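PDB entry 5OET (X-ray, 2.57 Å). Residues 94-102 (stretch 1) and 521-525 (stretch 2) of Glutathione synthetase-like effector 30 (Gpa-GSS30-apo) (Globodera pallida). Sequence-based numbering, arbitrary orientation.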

# COMPACT_ATOMS: atom_id res chain seq x y z
N SER A 94 -6.02 -6.27 20.05
CA SER A 94 -6.07 -6.34 21.51
C SER A 94 -7.53 -6.55 21.92
O SER A 94 -8.42 -6.00 21.27
N PRO A 95 -7.77 -7.35 22.97
CA PRO A 95 -9.15 -7.56 23.41
C PRO A 95 -9.76 -6.31 24.05
O PRO A 95 -9.05 -5.52 24.68
N PHE A 96 -11.06 -6.13 23.86
CA PHE A 96 -11.77 -4.95 24.33
C PHE A 96 -13.24 -5.36 24.58
O PHE A 96 -13.83 -6.10 23.78
N PRO A 97 -13.82 -4.92 25.71
CA PRO A 97 -15.21 -5.27 26.01
C PRO A 97 -16.22 -4.84 24.95
O PRO A 97 -16.20 -3.70 24.56
N ARG A 98 -17.07 -5.75 24.49
CA ARG A 98 -18.11 -5.42 23.52
C ARG A 98 -19.04 -4.28 23.95
O ARG A 98 -19.41 -3.45 23.13
N LYS A 99 -19.43 -4.25 25.22
CA LYS A 99 -20.45 -3.28 25.64
C LYS A 99 -19.93 -1.87 25.56
O LYS A 99 -20.63 -0.97 25.09
N LEU A 100 -18.68 -1.69 25.99
CA LEU A 100 -18.05 -0.36 26.04
C LEU A 100 -17.75 0.21 24.65
O LEU A 100 -17.88 1.41 24.41
N PHE A 101 -17.35 -0.65 23.73
CA PHE A 101 -17.17 -0.26 22.35
C PHE A 101 -18.48 0.22 21.76
O PHE A 101 -18.53 1.24 21.10
N GLN A 102 -19.55 -0.53 22.00
CA GLN A 102 -20.86 -0.11 21.54
C GLN A 102 -21.28 1.20 22.23
O GLN A 102 -21.82 2.08 21.61
N SER A 521 -6.13 -2.59 16.73
CA SER A 521 -7.56 -2.61 16.45
C SER A 521 -8.27 -3.54 17.46
O SER A 521 -7.68 -4.48 17.96
N PRO A 522 -9.54 -3.25 17.77
CA PRO A 522 -10.17 -3.96 18.86
C PRO A 522 -10.63 -5.35 18.44
O PRO A 522 -11.05 -5.53 17.29
N TYR A 523 -10.50 -6.31 19.35
CA TYR A 523 -11.18 -7.60 19.24
C TYR A 523 -12.23 -7.63 20.35
O TYR A 523 -11.90 -7.64 21.53
N LEU A 524 -13.50 -7.65 19.96
CA LEU A 524 -14.60 -7.49 20.91
C LEU A 524 -14.91 -8.76 21.66
O LEU A 524 -15.71 -9.59 21.26
N VAL A 525 -14.19 -8.88 22.77
CA VAL A 525 -14.45 -9.82 23.84
C VAL A 525 -15.89 -9.67 24.41
O VAL A 525 -16.27 -8.67 25.05

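Two strands run parallel side by side, Pro95 pairing with Tyr523 and Phe96 with Leu524, and main-chain hydrogen bonds link them. Tyr523 N donates to Ser94 O (2.8 Å, nearly straight), and Phe96 N donates to Tyr523 O (2.9 Å). Tyr523 O also accepts Val525 N of its own stretch (2.9 Å) and receives a CA-H contact from Pro95 CA (3.3 Å), Pro95 having no amide hydrogen to give. Phe96 O takes a similar contact from Leu524 CA (3.3 Å). Ser94 N reaches Ser521 O at 3.2 Å, a weak, bent bond. Past the strand, Arg98 N, in the first turn of the helix, donates to Val525 O (3.1 Å).

Phe96, Pro522 and Leu524 share one sheet face. Leu524 (m, t) is the most covered residue: its CD2 lies 3.6 Å from Phe101 CB and 4.4 Å from Phe96 CB. Phe101 (t) points toward the strand, its CE1 4.2 Å from Pro522 CG; Phe96 (t) meets Pro522 through CB-CB at 4.2 Å, while its ring leads away. On the face of Pro95 and Tyr523, Pro95 CB lies 3.4 Å from CG2 of Val525 (t), whose CA-to-CB bond points sideways, and the Tyr523 ring (t) turns away. Arg98 (t, t, m) sets a guanidinium face over Leu524 O; NH2 is 2.9 Å from that oxygen but badly angled for a hydrogen bond, and is satisfied elsewhere in the structure.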

# COMPACT_ATOMS: atom_id res chain seq x y z
CB SER A 94 -5.53 -5.06 22.15
OG SER A 94 -4.12 -4.95 21.97
CB PRO A 95 -9.05 -8.69 24.43
CG PRO A 95 -7.64 -8.65 24.89
CD PRO A 95 -6.82 -8.16 23.75
CB PHE A 96 -11.66 -3.80 23.28
CG PHE A 96 -11.95 -2.43 23.86
CD1 PHE A 96 -10.95 -1.70 24.49
CD2 PHE A 96 -13.23 -1.88 23.81
CE1 PHE A 96 -11.22 -0.45 25.04
CE2 PHE A 96 -13.51 -0.63 24.36
CZ PHE A 96 -12.49 0.08 24.98
CB PRO A 97 -15.48 -4.54 27.32
CG PRO A 97 -14.16 -4.55 28.00
CD PRO A 97 -13.15 -4.36 26.90
CB ARG A 98 -18.98 -6.64 23.23
CG ARG A 98 -20.08 -6.44 22.19
CD ARG A 98 -20.72 -7.76 21.76
NE ARG A 98 -19.83 -8.52 20.87
CZ ARG A 98 -19.11 -9.61 21.19
NH1 ARG A 98 -19.13 -10.14 22.43
NH2 ARG A 98 -18.36 -10.17 20.26
CB LYS A 99 -21.03 -3.60 27.02
CG LYS A 99 -22.20 -4.59 26.92
CD LYS A 99 -22.64 -5.23 28.22
CE LYS A 99 -23.56 -6.40 27.92
NZ LYS A 99 -24.61 -6.58 28.96
CB LEU A 100 -16.76 -0.40 26.89
CG LEU A 100 -16.86 -1.00 28.30
CD1 LEU A 100 -15.57 -0.69 29.05
CD2 LEU A 100 -18.07 -0.54 29.07
CB PHE A 101 -16.63 -1.42 21.52
CG PHE A 101 -16.53 -1.13 20.06
CD1 PHE A 101 -15.37 -0.57 19.52
CD2 PHE A 101 -17.60 -1.40 19.19
CE1 PHE A 101 -15.27 -0.31 18.16
CE2 PHE A 101 -17.50 -1.13 17.83
CZ PHE A 101 -16.33 -0.58 17.32
CB GLN A 102 -21.89 -1.23 21.73
CG GLN A 102 -23.09 -1.19 20.78
CD GLN A 102 -22.70 -0.99 19.32
OE1 GLN A 102 -23.30 -0.17 18.62
NE2 GLN A 102 -21.64 -1.70 18.87
CB SER A 521 -7.82 -3.02 14.99
OG SER A 521 -7.65 -4.40 14.81
CB PRO A 522 -11.37 -3.08 19.19
CG PRO A 522 -11.76 -2.53 17.88
CD PRO A 522 -10.48 -2.34 17.11
CB TYR A 523 -10.19 -8.76 19.37
CG TYR A 523 -10.77 -10.10 18.97
CD1 TYR A 523 -11.49 -10.88 19.88
CD2 TYR A 523 -10.61 -10.59 17.67
CE1 TYR A 523 -12.01 -12.11 19.52
CE2 TYR A 523 -11.14 -11.81 17.29
CZ TYR A 523 -11.84 -12.57 18.21
OH TYR A 523 -12.36 -13.80 17.84
CB LEU A 524 -15.85 -6.93 20.25
CG LEU A 524 -15.61 -5.54 19.65
CD1 LEU A 524 -16.92 -5.10 19.03
CD2 LEU A 524 -15.07 -4.52 20.65
CB VAL A 525 -13.36 -9.60 24.91
CG1 VAL A 525 -13.80 -9.98 26.30
CG2 VAL A 525 -12.08 -10.32 24.49